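Long-range contact in multi-copper Oxidase CueO (Ochrobactrum, PDB 6EVG), which is a laccase-like multicopper oxidase that oxidises lignin model compounds and lignosulfonate, probably passing the electrons through its copper centres to oxygen: residues V97-D102 / E479-H484. Residues are numbered along the deposited sequence; the frame is centred on the assembly and turned at random.
Sequences VPSILD and EAVKSH. With EDO (1,2-ethanediol), chain C.
S99, at the start of the 3-10 turn 99-101, gives its backbone N-H to E479 O, a nearly straight bond (172° at the hydrogen) that lies almost on the line of the carbonyl. A water reinforces this link, donating to E479 O and accepting from I100 N at 3.2 Å. The side chain of S99 adds a second tie: its OG donates to H484 O at 2.6 Å, in the plane of that carbonyl. A chi1 of 70° turns OG in toward 479-484, where it also lies 3.4 Å from A480 CA. H484 closes a type I beta turn from V481, its N bonded to V481 O. Both segments are loops between cupredoxin strands: 97-102 follows strand 91-93 in the first multicopper-oxidase region of the chain, and 479-484 leads into strand 486-490 in the last. That strand ends at the copper ligand C490, and its F486 touches the side chains of S99, D102 and A480. An alanine in place of S99 would probably cost H484 O its hydroxyl partner, leaving the backbone bond to E479 O as the one direct hydrogen bond between the loops. Beside the serine, I100 lays CG2 over one face of the H484 imidazole, 4.1 Å above its plane and offset toward the rim, and the same methyl meets V481 CG2 at 3.7 Å. In the plane of the ring, S483 OG is hydrogen-bonded to H484 ND1 at 2.8 Å, which should restrain rotation of the imidazole. A 1,2-ethanediol donates through O1 to D102 OD2, which H91 ND1 also binds.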
ATOM      1  N   VAL A  97     -10.099  -2.320 -12.098  1.00  9.45           N
ATOM      2  CA  VAL A  97     -11.483  -1.897 -12.381  1.00  9.75           C
ATOM      3  C   VAL A  97     -11.457  -0.648 -13.241  1.00  9.44           C
ATOM      4  O   VAL A  97     -10.547   0.175 -13.123  1.00 10.30           O
ATOM      5  CB  VAL A  97     -12.303  -1.631 -11.091  1.00 10.24           C
ATOM      6  CG1 VAL A  97     -12.582  -2.905 -10.329  1.00 12.58           C
ATOM      7  CG2 VAL A  97     -11.680  -0.554 -10.205  1.00 11.40           C
ATOM      8  N   PRO A  98     -12.522  -0.437 -14.006  1.00 10.02           N
ATOM      9  CA  PRO A  98     -12.716   0.893 -14.594  1.00 10.63           C
ATOM     10  C   PRO A  98     -12.977   1.911 -13.497  1.00  9.32           C
ATOM     11  O   PRO A  98     -13.429   1.562 -12.411  1.00  9.37           O
ATOM     12  CB  PRO A  98     -13.939   0.741 -15.503  1.00 12.81           C
ATOM     13  CG  PRO A  98     -14.643  -0.422 -14.971  1.00 14.26           C
ATOM     14  CD  PRO A  98     -13.640  -1.330 -14.288  1.00 10.88           C
ATOM     15  N   SER A  99     -12.702   3.184 -13.804  1.00  9.39           N
ATOM     16  CA  SER A  99     -12.759   4.198 -12.760  1.00  9.23           C
ATOM     17  C   SER A  99     -14.143   4.380 -12.160  1.00  9.31           C
ATOM     18  O   SER A  99     -14.237   4.781 -11.005  1.00 10.04           O
ATOM     19  CB  SER A  99     -12.229   5.536 -13.249  1.00  9.94           C
ATOM     20  OG  SER A  99     -13.155   6.099 -14.198  1.00 10.73           O
ATOM     21  N   ILE A 100     -15.190   4.048 -12.885  1.00  9.73           N
ATOM     22  CA  ILE A 100     -16.548   4.177 -12.328  1.00 11.26           C
ATOM     23  C   ILE A 100     -16.802   3.211 -11.176  1.00  9.78           C
ATOM     24  O   ILE A 100     -17.805   3.369 -10.485  1.00 12.66           O
ATOM     25  CB  ILE A 100     -17.616   3.952 -13.429  1.00 13.03           C
ATOM     26  CG1 ILE A 100     -17.541   2.599 -14.097  1.00 14.39           C
ATOM     27  CG2 ILE A 100     -17.627   5.176 -14.365  1.00 14.86           C
ATOM     28  CD1 ILE A 100     -18.814   2.224 -14.882  1.00 17.35           C
ATOM     29  N   LEU A 101     -15.944   2.197 -10.960  1.00  8.97           N
ATOM     30  CA  LEU A 101     -16.087   1.246  -9.850  1.00  8.98           C
ATOM     31  C   LEU A 101     -15.125   1.533  -8.699  1.00  9.14           C
ATOM     32  O   LEU A 101     -15.113   0.747  -7.728  1.00 10.81           O
ATOM     33  CB  LEU A 101     -15.899  -0.179 -10.326  1.00  9.47           C
ATOM     34  CG  LEU A 101     -16.765  -0.592 -11.491  1.00 11.02           C
ATOM     35  CD1 LEU A 101     -16.547  -2.035 -11.886  1.00 11.56           C
ATOM     36  CD2 LEU A 101     -18.207  -0.364 -11.269  1.00 15.04           C
ATOM     37  N   ASP A 102     -14.351   2.621  -8.797  1.00  8.93           N
ATOM     38  CA  ASP A 102     -13.358   2.946  -7.772  1.00  8.69           C
ATOM     39  C   ASP A 102     -13.738   4.196  -7.027  1.00  8.88           C
ATOM     40  O   ASP A 102     -14.537   5.000  -7.524  1.00 10.89           O
ATOM     41  CB  ASP A 102     -11.990   3.105  -8.456  1.00  9.28           C
ATOM     42  CG  ASP A 102     -10.783   2.873  -7.524  1.00 10.53           C
ATOM     43  OD1 ASP A 102     -10.999   2.530  -6.356  1.00 11.05           O
ATOM     44  OD2 ASP A 102      -9.652   3.082  -8.010  1.00 12.33           O
ATOM     45  N   GLU A 479     -10.224   1.987 -18.163  1.00 11.61           N
ATOM     46  CA  GLU A 479     -10.877   3.212 -18.645  1.00 12.05           C
ATOM     47  C   GLU A 479     -11.198   4.182 -17.537  1.00 11.42           C
ATOM     48  O   GLU A 479     -11.757   3.798 -16.480  1.00 11.68           O
ATOM     49  CB  GLU A 479     -12.156   2.871 -19.368  1.00 13.75           C
ATOM     50  CG  GLU A 479     -12.849   4.097 -19.967  1.00 17.16           C
ATOM     51  CD  GLU A 479     -13.849   3.688 -21.005  1.00 21.79           C
ATOM     52  OE1 GLU A 479     -14.967   3.205 -20.687  1.00 27.46           O
ATOM     53  OE2 GLU A 479     -13.534   3.837 -22.200  1.00 27.82           O
ATOM     54  N   ALA A 480     -10.856   5.458 -17.791  1.00 11.42           N
ATOM     55  CA  ALA A 480     -11.205   6.559 -16.907  1.00 11.68           C
ATOM     56  C   ALA A 480     -12.011   7.528 -17.735  1.00 13.64           C
ATOM     57  O   ALA A 480     -11.534   8.111 -18.678  1.00 15.18           O
ATOM     58  CB  ALA A 480     -10.028   7.278 -16.307  1.00 13.14           C
ATOM     59  N   VAL A 481     -13.266   7.677 -17.328  1.00 19.68           N
ATOM     60  CA  VAL A 481     -14.187   8.652 -17.914  1.00 20.60           C
ATOM     61  C   VAL A 481     -14.008  10.029 -17.201  1.00 18.63           C
ATOM     62  O   VAL A 481     -13.543  10.175 -16.074  1.00 19.96           O
ATOM     63  CB  VAL A 481     -15.662   8.147 -17.893  1.00 23.30           C
ATOM     64  CG1 VAL A 481     -15.813   6.889 -18.740  1.00 27.39           C
ATOM     65  CG2 VAL A 481     -16.169   7.899 -16.460  1.00 23.25           C
ATOM     66  N   LYS A 482     -14.501  11.081 -17.855  1.00 22.81           N
ATOM     67  CA  LYS A 482     -14.215  12.446 -17.381  1.00 23.45           C
ATOM     68  C   LYS A 482     -14.880  12.777 -15.998  1.00 21.83           C
ATOM     69  O   LYS A 482     -14.326  13.501 -15.165  1.00 23.29           O
ATOM     70  CB  LYS A 482     -14.676  13.467 -18.443  1.00 30.40           C
ATOM     71  CG  LYS A 482     -14.548  14.901 -18.015  1.00 32.67           C
ATOM     72  CD  LYS A 482     -13.202  15.302 -17.380  1.00 44.07           C
ATOM     73  CE  LYS A 482     -13.371  16.333 -16.253  1.00 50.62           C
ATOM     74  NZ  LYS A 482     -13.662  17.698 -16.795  1.00 53.16           N
ATOM     75  N   SER A 483     -16.029  12.156 -15.720  1.00 18.90           N
ATOM     76  CA  SER A 483     -16.682  12.310 -14.445  1.00 17.31           C
ATOM     77  C   SER A 483     -15.949  11.639 -13.312  1.00 14.27           C
ATOM     78  O   SER A 483     -16.182  11.954 -12.166  1.00 14.75           O
ATOM     79  CB  SER A 483     -18.087  11.686 -14.472  1.00 20.56           C
ATOM     80  OG  SER A 483     -18.110  10.275 -14.805  1.00 22.09           O
ATOM     81  N   HIS A 484     -15.077  10.677 -13.659  1.00 13.08           N
ATOM     82  CA  HIS A 484     -14.398   9.813 -12.668  1.00 11.95           C
ATOM     83  C   HIS A 484     -12.949   9.640 -13.126  1.00 10.45           C
ATOM     84  O   HIS A 484     -12.545   8.566 -13.497  1.00 12.18           O
ATOM     85  CB  HIS A 484     -15.073   8.454 -12.495  1.00 13.37           C
ATOM     86  CG  HIS A 484     -16.428   8.448 -11.860  1.00 13.91           C
ATOM     87  ND1 HIS A 484     -17.580   8.867 -12.484  1.00 15.80           N
ATOM     88  CD2 HIS A 484     -16.806   7.903 -10.676  1.00 15.29           C
ATOM     89  CE1 HIS A 484     -18.604   8.621 -11.671  1.00 16.55           C
ATOM     90  NE2 HIS A 484     -18.169   8.020 -10.572  1.00 17.52           N
TER
HETATM   91  C1  EDO C 602     -10.106   6.482  -8.589  1.00 14.16           C
HETATM   92  O1  EDO C 602      -8.941   5.651  -8.637  1.00 13.52           O
HETATM   93  C2  EDO C 602      -9.989   7.744  -7.834  1.00 15.15           C
HETATM   94  O2  EDO C 602      -9.385   7.529  -6.548  1.00 14.81           O
HETATM   95  O   HOH W   1     -14.726   4.216 -16.001  1.00 16.27           O